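Acetyltransferase, GNAT family (Streptococcus agalactiae 2603V/R, PDB 2PC1) probably transfers an acyl group, most likely acetyl from acetyl-CoA as in other GNAT-family enzymes, to an acceptor that is not known. Local coordinates at residues G91-Y96 with H109-F114; W104-H109 with D144-T149; G135-H140 with Y180-E185. All coordinates share one frame; numbering follows the deposited sequence. Where two conformers were deposited one is given.

Interaction 1: residues G91-Y96 with H109-F114; sequences GHEEVY and HRYLTF
H92, Y96, H109 and Y111 form an aromatic cluster where the antiparallel strands 81-91 and 111-119 part and the long connection between them begins. The imidazoles of H92 and H109 make an offset stack, with centroids 3.6 Å apart and planes at 3°. A side-chain-to-backbone bond ties the same pair. H92 ND1 donates to H109 O at 2.6 Å; the oxygen lies near the imidazole plane and accepts on a lone pair in its carbonyl plane. H92 CG lies anti to the backbone N (chi1 -170°), which swings the ring over towards H109. At the other nitrogen, H92 NE2 bonds to D97. These two bonds and the stack fix the rotation of the ring.

The opposite face of H92 carries the hydroxyl of Y111, 3.6 Å above the plane and offset toward the rim. That hydroxyl also accepts from the chain: E93 N reaches Y111 OH at 2.9 Å. G91 and Y111 are a hydrogen-bonded antiparallel pair, with G91 N to Y111 O and Y111 N to G91 O both at 2.9 Å. Y111 CG sits between its backbone N and carbonyl carbon (chi1 41°), and the ring folds back so that G91 O lies over its centre.

Y96 lies beyond Y111 on the side of T113. Its CD2 packs 3.8 Å from Y111 CE1, but the two rings barely overlap. The polar partner of Y96 OH is D148. At the outer edge R110 points away and makes a salt bridge with D90. The G91-Y111 pair, with the chain leaving as a loop after G91, is typical of the end of an antiparallel strand pair, here in the GNAT sheet.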
loop_
_atom_site.group_PDB
_atom_site.type_symbol
_atom_site.label_atom_id
_atom_site.label_comp_id
_atom_site.label_asym_id
_atom_site.label_seq_id
_atom_site.Cartn_x
_atom_site.Cartn_y
_atom_site.Cartn_z
ATOM N N GLY A 91 -2.094 -7.625 11.664
ATOM C CA GLY A 91 -2.836 -8.853 11.888
ATOM C C GLY A 91 -2.496 -9.861 10.819
ATOM O O GLY A 91 -1.366 -9.948 10.397
ATOM N N HIS A 92 -3.498 -10.579 10.345
ATOM C CA HIS A 92 -3.314 -11.717 9.478
ATOM C C HIS A 92 -4.168 -11.578 8.218
ATOM O O HIS A 92 -5.326 -11.161 8.298
ATOM C CB HIS A 92 -3.727 -12.969 10.220
ATOM C CG HIS A 92 -3.365 -14.232 9.520
ATOM N ND1 HIS A 92 -2.078 -14.718 9.499
ATOM C CD2 HIS A 92 -4.115 -15.110 8.815
ATOM C CE1 HIS A 92 -2.060 -15.852 8.824
ATOM N NE2 HIS A 92 -3.283 -16.104 8.388
ATOM N N GLU A 93 -3.594 -11.953 7.076
ATOM C CA GLU A 93 -4.337 -12.040 5.814
ATOM C C GLU A 93 -4.544 -13.488 5.468
ATOM O O GLU A 93 -3.609 -14.209 5.186
ATOM C CB GLU A 93 -3.583 -11.375 4.670
ATOM C CG GLU A 93 -3.626 -9.877 4.661
ATOM C CD GLU A 93 -5.032 -9.309 4.483
ATOM O OE1 GLU A 93 -5.945 -10.008 3.962
ATOM O OE2 GLU A 93 -5.210 -8.141 4.868
ATOM N N GLU A 94 -5.791 -13.945 5.513
ATOM C CA GLU A 94 -6.040 -15.359 5.280
ATOM C C GLU A 94 -5.509 -15.838 3.926
ATOM O O GLU A 94 -4.966 -16.927 3.814
ATOM C CB GLU A 94 -7.539 -15.686 5.376
ATOM C CG GLU A 94 -8.208 -15.267 6.696
ATOM C CD GLU A 94 -7.627 -15.941 7.927
ATOM O OE1 GLU A 94 -7.360 -17.160 7.885
ATOM O OE2 GLU A 94 -7.457 -15.241 8.954
ATOM N N VAL A 95 -5.665 -15.010 2.902
ATOM C CA VAL A 95 -5.273 -15.421 1.554
ATOM C C VAL A 95 -3.751 -15.620 1.459
ATOM O O VAL A 95 -3.264 -16.364 0.624
ATOM C CB VAL A 95 -5.816 -14.425 0.496
ATOM C CG1 VAL A 95 -5.231 -14.680 -0.895
ATOM C CG2 VAL A 95 -7.335 -14.540 0.454
ATOM N N TYR A 96 -2.990 -14.948 2.317
ATOM C CA TYR A 96 -1.542 -15.120 2.339
ATOM C C TYR A 96 -1.122 -16.525 2.764
ATOM O O TYR A 96 -0.035 -16.990 2.421
ATOM C CB TYR A 96 -0.876 -14.067 3.240
ATOM C CG TYR A 96 -0.770 -12.693 2.651
ATOM C CD1 TYR A 96 -1.307 -12.354 1.404
ATOM C CD2 TYR A 96 -0.137 -11.683 3.360
ATOM C CE1 TYR A 96 -1.180 -11.063 0.872
ATOM C CE2 TYR A 96 -0.039 -10.414 2.846
ATOM C CZ TYR A 96 -0.535 -10.102 1.612
ATOM O OH TYR A 96 -0.377 -8.797 1.172
ATOM N N HIS A 109 2.064 -15.588 12.088
ATOM C CA HIS A 109 0.668 -15.278 11.839
ATOM C C HIS A 109 0.400 -13.782 11.794
ATOM O O HIS A 109 -0.483 -13.333 11.087
ATOM C CB HIS A 109 -0.155 -15.886 12.979
ATOM C CG HIS A 109 -1.631 -15.764 12.807
ATOM N ND1 HIS A 109 -2.371 -16.707 12.128
ATOM C CD2 HIS A 109 -2.500 -14.807 13.196
ATOM C CE1 HIS A 109 -3.640 -16.344 12.131
ATOM N NE2 HIS A 109 -3.747 -15.194 12.768
ATOM N N ARG A 110 1.139 -12.999 12.560
ATOM C CA ARG A 110 0.815 -11.586 12.737
ATOM C C ARG A 110 1.879 -10.750 12.081
ATOM O O ARG A 110 3.066 -10.953 12.319
ATOM C CB ARG A 110 0.781 -11.241 14.211
ATOM C CG ARG A 110 0.569 -9.792 14.490
ATOM C CD ARG A 110 0.685 -9.498 15.953
ATOM N NE ARG A 110 0.332 -8.121 16.205
ATOM C CZ ARG A 110 0.310 -7.574 17.409
ATOM N NH1 ARG A 110 0.615 -8.305 18.469
ATOM N NH2 ARG A 110 -0.023 -6.314 17.547
ATOM N N TYR A 111 1.464 -9.839 11.219
ATOM C CA TYR A 111 2.405 -8.972 10.489
ATOM C C TYR A 111 1.696 -7.687 10.104
ATOM O O TYR A 111 0.523 -7.550 10.334
ATOM C CB TYR A 111 3.005 -9.725 9.272
ATOM C CG TYR A 111 1.993 -10.554 8.534
ATOM C CD1 TYR A 111 1.102 -9.975 7.649
ATOM C CD2 TYR A 111 1.913 -11.924 8.729
ATOM C CE1 TYR A 111 0.127 -10.738 7.018
ATOM C CE2 TYR A 111 0.953 -12.675 8.121
ATOM C CZ TYR A 111 0.086 -12.077 7.231
ATOM O OH TYR A 111 -0.884 -12.838 6.612
ATOM N N LEU A 112 2.437 -6.759 9.538
ATOM C CA LEU A 112 1.861 -5.521 8.989
ATOM C C LEU A 112 1.720 -5.663 7.508
ATOM O O LEU A 112 2.666 -6.058 6.839
ATOM C CB LEU A 112 2.764 -4.332 9.321
ATOM C CG LEU A 112 2.768 -3.939 10.780
ATOM C CD1 LEU A 112 3.903 -2.973 11.055
ATOM C CD2 LEU A 112 1.448 -3.296 11.178
ATOM N N THR A 113 0.556 -5.346 6.993
ATOM C CA THR A 113 0.324 -5.390 5.569
ATOM C C THR A 113 -0.088 -4.006 5.082
ATOM O O THR A 113 -0.840 -3.310 5.757
ATOM C CB THR A 113 -0.776 -6.433 5.198
ATOM O OG1 THR A 113 -0.486 -7.689 5.844
ATOM C CG2 THR A 113 -0.837 -6.636 3.690
ATOM N N PHE A 114 0.410 -3.615 3.923
ATOM C CA PHE A 114 -0.007 -2.384 3.286
ATOM C C PHE A 114 -0.921 -2.718 2.138
ATOM O O PHE A 114 -0.578 -3.557 1.326
ATOM C CB PHE A 114 1.189 -1.589 2.718
ATOM C CG PHE A 114 2.222 -1.138 3.730
ATOM C CD1 PHE A 114 2.030 -1.170 5.098
ATOM C CD2 PHE A 114 3.459 -0.690 3.260
ATOM C CE1 PHE A 114 3.029 -0.748 5.962
ATOM C CE2 PHE A 114 4.453 -0.260 4.129
ATOM C CZ PHE A 114 4.247 -0.287 5.461
#

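Interaction 2: residues W104-H109 with D144-T149; sequences WLHDNH and DFRCDT
R146 packs on W104 by a cation-pi and a CH-pi contact. The guanidinium lies over one face of the indole, with R146 CZ 4.4 Å from the centroid of the five-membered ring. Its NH1 does the touching, 3.3 Å from W104 CD2. The two planes are turned 38° from each other. Further back along the extended arginine chain, R146 CD makes the CH-pi contact over the six-membered ring, 3.9 Å from its centroid. W104 NE1 bonds to Y96 O, which helps set the indole. Y111 makes a second cation-pi contact with R146.

The strand 144-149 that bears R146 lies next to strand 111-119 and parallel to it, with helix 127-139 on the crossover between them. This is the beta-alpha-beta unit of the GNAT fold. The loop 104-109 covers side chains of its second strand.

D144 and R146, two apart on the strand, form a side-on salt bridge. R146 NE meets D144 OD1 at 3.1 Å, and R146 NH2 meets the syn lone pair of D144 OD2 at 2.8 Å. D144 OD1 also accepts from Q181 NE2.

H106 packs closely on the same carboxylate. It comes from the opposite direction, with its CE1 3.1 Å from D144 OD2 and the planes 74° apart. The H106 ring is steadied from its own loop, where N108 N donates to ND1 in the ring plane.

R146 also faces the loop carbonyls: H106 O stands 3.2 Å from R146 NH2. A water accepts from R146 NH1 at 2.9 Å and lies near N108 O.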
loop_
_atom_site.group_PDB
_atom_site.type_symbol
_atom_site.label_atom_id
_atom_site.label_comp_id
_atom_site.label_asym_id
_atom_site.label_seq_id
_atom_site.Cartn_x
_atom_site.Cartn_y
_atom_site.Cartn_z
ATOM N N TRP A 104 6.699 -17.826 2.172
ATOM C CA TRP A 104 7.105 -16.645 2.924
ATOM C C TRP A 104 8.472 -16.877 3.555
ATOM O O TRP A 104 8.944 -18.031 3.694
ATOM C CB TRP A 104 6.069 -16.330 3.988
ATOM C CG TRP A 104 4.739 -15.918 3.462
ATOM C CD1 TRP A 104 3.570 -16.645 3.457
ATOM C CD2 TRP A 104 4.432 -14.681 2.844
ATOM N NE1 TRP A 104 2.567 -15.922 2.892
ATOM C CE2 TRP A 104 3.065 -14.711 2.485
ATOM C CE3 TRP A 104 5.178 -13.531 2.565
ATOM C CZ2 TRP A 104 2.434 -13.632 1.872
ATOM C CZ3 TRP A 104 4.548 -12.474 1.972
ATOM C CH2 TRP A 104 3.180 -12.534 1.633
ATOM N N LEU A 105 9.141 -15.792 3.934
ATOM C CA LEU A 105 10.440 -15.890 4.562
ATOM C C LEU A 105 10.330 -16.618 5.888
ATOM O O LEU A 105 11.269 -17.291 6.297
ATOM C CB LEU A 105 11.023 -14.501 4.774
ATOM C CG LEU A 105 11.214 -13.666 3.518
ATOM C CD1 LEU A 105 11.754 -12.311 3.913
ATOM C CD2 LEU A 105 12.137 -14.343 2.547
ATOM N N HIS A 106 9.214 -16.409 6.580
ATOM C CA HIS A 106 8.806 -17.191 7.757
ATOM C C HIS A 106 7.295 -17.090 7.871
ATOM O O HIS A 106 6.702 -16.150 7.329
ATOM C CB HIS A 106 9.536 -16.798 9.083
ATOM C CG HIS A 106 9.165 -15.449 9.643
ATOM N ND1 HIS A 106 7.900 -15.145 10.111
ATOM C CD2 HIS A 106 9.911 -14.338 9.858
ATOM C CE1 HIS A 106 7.879 -13.895 10.550
ATOM N NE2 HIS A 106 9.085 -13.382 10.398
ATOM N N ASP A 107 6.692 -17.991 8.661
ATOM C CA ASP A 107 5.239 -18.152 8.650
ATOM C C ASP A 107 4.538 -17.588 9.885
ATOM O O ASP A 107 3.484 -18.066 10.279
ATOM C CB ASP A 107 4.870 -19.629 8.465
ATOM C CG ASP A 107 3.462 -19.815 7.906
ATOM O OD1 ASP A 107 2.911 -18.847 7.329
ATOM O OD2 ASP A 107 2.907 -20.924 8.042
ATOM N N ASN A 108 5.100 -16.546 10.487
ATOM C CA ASN A 108 4.405 -15.927 11.608
ATOM C C ASN A 108 3.003 -15.465 11.174
ATOM O O ASN A 108 2.770 -15.061 10.035
ATOM C CB ASN A 108 5.202 -14.780 12.227
ATOM C CG ASN A 108 4.724 -14.417 13.636
ATOM O OD1 ASN A 108 3.730 -13.715 13.814
ATOM N ND2 ASN A 108 5.429 -14.915 14.648
ATOM N N HIS A 109 2.064 -15.588 12.088
ATOM C CA HIS A 109 0.668 -15.278 11.839
ATOM C C HIS A 109 0.400 -13.782 11.794
ATOM O O HIS A 109 -0.483 -13.333 11.087
ATOM C CB HIS A 109 -0.155 -15.886 12.979
ATOM C CG HIS A 109 -1.631 -15.764 12.807
ATOM N ND1 HIS A 109 -2.371 -16.707 12.128
ATOM C CD2 HIS A 109 -2.500 -14.807 13.196
ATOM C CE1 HIS A 109 -3.640 -16.344 12.131
ATOM N NE2 HIS A 109 -3.747 -15.194 12.768
ATOM N N ASP A 144 7.817 -7.394 10.696
ATOM C CA ASP A 144 7.413 -8.158 9.514
ATOM C C ASP A 144 6.400 -7.340 8.739
ATOM O O ASP A 144 5.303 -7.058 9.209
ATOM C CB ASP A 144 6.835 -9.487 10.007
ATOM C CG ASP A 144 6.466 -10.450 8.941
ATOM O OD1 ASP A 144 6.490 -10.130 7.744
ATOM O OD2 ASP A 144 6.123 -11.597 9.302
ATOM N N PHE A 145 6.798 -6.946 7.536
ATOM C CA PHE A 145 5.995 -6.133 6.636
ATOM C C PHE A 145 5.712 -6.917 5.373
ATOM O O PHE A 145 6.622 -7.481 4.774
ATOM C CB PHE A 145 6.753 -4.852 6.265
ATOM C CG PHE A 145 6.938 -3.923 7.424
ATOM C CD1 PHE A 145 7.983 -4.100 8.320
ATOM C CD2 PHE A 145 6.072 -2.864 7.633
ATOM C CE1 PHE A 145 8.170 -3.243 9.387
ATOM C CE2 PHE A 145 6.271 -2.004 8.687
ATOM C CZ PHE A 145 7.291 -2.217 9.567
ATOM N N ARG A 146 4.456 -6.945 4.959
ATOM C CA ARG A 146 4.077 -7.668 3.748
ATOM C C ARG A 146 3.241 -6.793 2.822
ATOM O O ARG A 146 2.620 -5.820 3.228
ATOM C CB ARG A 146 3.338 -8.917 4.125
ATOM C CG ARG A 146 4.198 -9.791 5.038
ATOM C CD ARG A 146 3.643 -11.186 5.228
ATOM N NE ARG A 146 4.404 -11.836 6.297
ATOM C CZ ARG A 146 4.293 -13.117 6.627
ATOM N NH1 ARG A 146 3.513 -13.919 5.918
ATOM N NH2 ARG A 146 4.925 -13.569 7.686
ATOM N N CYS A 147 3.207 -7.145 1.563
ATOM C CA CYS A 147 2.468 -6.389 0.544
ATOM C C CYS A 147 2.261 -7.315 -0.612
ATOM O O CYS A 147 3.050 -8.247 -0.818
ATOM C CB CYS A 147 3.267 -5.176 0.100
ATOM S SG CYS A 147 2.309 -3.943 -0.822
ATOM N N ASP A 148 1.224 -7.112 -1.371
ATOM C CA ASP A 148 1.056 -7.886 -2.606
ATOM C C ASP A 148 0.687 -6.896 -3.676
ATOM O O ASP A 148 0.149 -5.829 -3.392
ATOM C CB ASP A 148 0.025 -8.971 -2.477
ATOM C CG ASP A 148 -1.363 -8.435 -2.181
ATOM O OD1 ASP A 148 -2.071 -8.040 -3.121
ATOM O OD2 ASP A 148 -1.740 -8.387 -0.992
ATOM N N THR A 149 0.975 -7.221 -4.915
ATOM C CA THR A 149 0.572 -6.373 -6.018
ATOM C C THR A 149 0.244 -7.181 -7.245
ATOM O O THR A 149 0.526 -8.367 -7.351
ATOM C CB THR A 149 1.634 -5.289 -6.311
ATOM O OG1 THR A 149 1.057 -4.248 -7.103
ATOM C CG2 THR A 149 2.814 -5.835 -7.003
HETATM O O HOH W 1 2.465 -16.169 7.422
#

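Interaction 3: residues G135-H140 with Y180-E185; sequences GLIEGH and YQKIKE
K184 reaches the C-terminal end of helix 127-139 and places its ammonium group among three main-chain carbonyls. K184 NZ donates to H140 O at 2.7 Å, to I137 O at 2.8 Å and to E138 O at 3.1 Å. Seen from I137 O, the nitrogen is tilted only 17° from the carbonyl plane, but it stands well above the plane of the E138 carbonyl. A water also accepts from K184 NZ at 2.9 Å, and its link to E138 OE1 is weak. Four oxygens thus surround an ammonium with three protons, so at least one proton must be shared. The lysine gets there by full extension: every side-chain torsion is near 180°, and the chain slides past I137 in the opposite direction.

Apolar contacts support this. I137 points toward the strand, with its CG2 4.1 Å from K184 CD. Its CD1 meets K182 CD at 4.0 Å. K182 bends at its last torsion (chi4 73°), and its NZ bonds to L163 O.

Further out, both segment ends are held in place. G139 N bonds to G135 O, and the H140 side chain turns back: ND1 donates to L136 O at 2.8 Å, with the carbonyl oxygen in the ring plane. The H140 ring also meets W74. The backbone of K184 bonds to P143. F145, on strand 144-149, packs against I137, H140 and K184.

Carbonyls at a helix C-terminus carry partial negative charge. An ammonium bonded to three of them probably balances that charge, and the helix dipole would probably help to keep it protonated.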
loop_
_atom_site.group_PDB
_atom_site.type_symbol
_atom_site.label_atom_id
_atom_site.label_comp_id
_atom_site.label_asym_id
_atom_site.label_seq_id
_atom_site.Cartn_x
_atom_site.Cartn_y
_atom_site.Cartn_z
ATOM N N GLY A 135 8.832 5.768 5.344
ATOM C CA GLY A 135 8.381 6.443 6.584
ATOM C C GLY A 135 7.415 5.598 7.413
ATOM O O GLY A 135 7.549 5.503 8.629
ATOM N N LEU A 136 6.468 4.923 6.746
ATOM C CA LEU A 136 5.577 3.978 7.446
ATOM C C LEU A 136 6.355 2.831 8.067
ATOM O O LEU A 136 6.082 2.430 9.190
ATOM C CB LEU A 136 4.536 3.390 6.500
ATOM C CG LEU A 136 3.479 4.371 6.012
ATOM C CD1 LEU A 136 2.619 3.686 4.957
ATOM C CD2 LEU A 136 2.618 4.889 7.170
ATOM N N ILE A 137 7.336 2.310 7.343
ATOM C CA ILE A 137 8.155 1.208 7.875
ATOM C C ILE A 137 8.970 1.697 9.066
ATOM O O ILE A 137 9.046 1.035 10.080
ATOM C CB ILE A 137 9.072 0.640 6.782
ATOM C CG1 ILE A 137 8.228 -0.056 5.717
ATOM C CG2 ILE A 137 10.089 -0.342 7.389
ATOM C CD1 ILE A 137 8.920 -0.290 4.411
ATOM N N GLU A 138 9.573 2.869 8.950
ATOM C CA GLU A 138 10.364 3.408 10.073
ATOM C C GLU A 138 9.497 3.652 11.294
ATOM O O GLU A 138 9.927 3.391 12.418
ATOM C CB GLU A 138 11.052 4.687 9.656
ATOM C CG GLU A 138 11.998 4.523 8.468
ATOM C CD GLU A 138 13.432 4.311 8.837
ATOM O OE1 GLU A 138 13.720 4.066 10.033
ATOM O OE2 GLU A 138 14.271 4.399 7.910
ATOM N N GLY A 139 8.267 4.106 11.060
ATOM C CA GLY A 139 7.341 4.464 12.127
ATOM C C GLY A 139 6.644 3.324 12.835
ATOM O O GLY A 139 5.975 3.532 13.836
ATOM N N HIS A 140 6.778 2.099 12.329
ATOM C CA HIS A 140 6.126 0.951 12.934
ATOM C C HIS A 140 7.176 -0.038 13.399
ATOM O O HIS A 140 8.199 -0.220 12.739
ATOM C CB HIS A 140 5.217 0.262 11.924
ATOM C CG HIS A 140 3.936 0.988 11.682
ATOM N ND1 HIS A 140 3.833 2.033 10.792
ATOM C CD2 HIS A 140 2.703 0.821 12.220
ATOM C CE1 HIS A 140 2.581 2.469 10.781
ATOM N NE2 HIS A 140 1.874 1.746 11.636
ATOM N N TYR A 180 5.139 -10.088 -1.401
ATOM C CA TYR A 180 6.415 -9.531 -0.996
ATOM C C TYR A 180 6.495 -9.419 0.533
ATOM O O TYR A 180 5.499 -9.127 1.203
ATOM C CB TYR A 180 6.601 -8.142 -1.581
ATOM C CG TYR A 180 6.839 -8.123 -3.057
ATOM C CD1 TYR A 180 5.802 -8.175 -3.956
ATOM C CD2 TYR A 180 8.120 -8.045 -3.558
ATOM C CE1 TYR A 180 6.006 -8.146 -5.308
ATOM C CE2 TYR A 180 8.357 -8.015 -4.933
ATOM C CZ TYR A 180 7.296 -8.064 -5.799
ATOM O OH TYR A 180 7.493 -8.020 -7.167
ATOM N N GLN A 181 7.696 -9.611 1.080
ATOM C CA GLN A 181 7.922 -9.503 2.513
ATOM C C GLN A 181 9.248 -8.812 2.790
ATOM O O GLN A 181 10.252 -9.078 2.125
ATOM C CB GLN A 181 7.900 -10.893 3.139
ATOM C CG GLN A 181 8.108 -10.947 4.645
ATOM C CD GLN A 181 7.969 -12.356 5.200
ATOM O OE1 GLN A 181 8.014 -13.333 4.473
ATOM N NE2 GLN A 181 7.809 -12.455 6.517
ATOM N N LYS A 182 9.214 -7.926 3.770
ATOM C CA LYS A 182 10.397 -7.246 4.281
ATOM C C LYS A 182 10.465 -7.457 5.763
ATOM O O LYS A 182 9.457 -7.284 6.459
ATOM C CB LYS A 182 10.298 -5.758 3.998
ATOM C CG LYS A 182 11.423 -4.950 4.628
ATOM C CD LYS A 182 11.293 -3.491 4.289
ATOM C CE LYS A 182 12.411 -2.668 4.924
ATOM N NZ LYS A 182 13.709 -2.839 4.291
ATOM N N ILE A 183 11.634 -7.857 6.254
ATOM C CA ILE A 183 11.896 -7.889 7.677
ATOM C C ILE A 183 12.764 -6.667 8.021
ATOM O O ILE A 183 13.887 -6.529 7.504
ATOM C CB ILE A 183 12.644 -9.177 8.074
ATOM C CG1 ILE A 183 11.907 -10.438 7.598
ATOM C CG2 ILE A 183 12.820 -9.236 9.585
ATOM C CD1 ILE A 183 10.550 -10.589 8.074
ATOM N N LYS A 184 12.216 -5.771 8.828
ATOM C CA LYS A 184 12.914 -4.588 9.283
ATOM C C LYS A 184 14.061 -4.989 10.209
ATOM O O LYS A 184 13.863 -5.726 11.167
ATOM C CB LYS A 184 11.924 -3.676 10.016
ATOM C CG LYS A 184 12.434 -2.325 10.402
ATOM C CD LYS A 184 11.335 -1.567 11.112
ATOM C CE LYS A 184 11.733 -0.164 11.425
ATOM N NZ LYS A 184 10.733 0.430 12.295
ATOM N N GLU A 185 15.258 -4.510 9.894
ATOM C CA GLU A 185 16.388 -4.632 10.797
ATOM C C GLU A 185 16.474 -3.275 11.472
ATOM O O GLU A 185 16.850 -2.285 10.835
ATOM C CB GLU A 185 17.670 -4.957 10.032
HETATM O O HOH W 2 12.774 2.442 12.908
#

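Overall arrangement
All three interactions reach the same mixed sheet. Strand 144-149 of interaction 2 lies between strand 111-119 of interaction 1 and strand 177-183 of interaction 3. Backbone bonds join them across the sheet: L112 O to R146 N at 2.7 Å, and F145 O to K182 N at 2.8 Å. Interactions 1 and 2 have centres about 7 Å apart and share H109; Y96 OH also meets D148 OD2 at 2.6 Å. Interaction 3 is centred about 11 Å from interaction 2, and L105 N of interaction 2 donates to Q181 OE1 of interaction 3. In GNAT relatives acetyl-CoA binds where two parallel strands splay apart, probably 111-119 and 144-149 here.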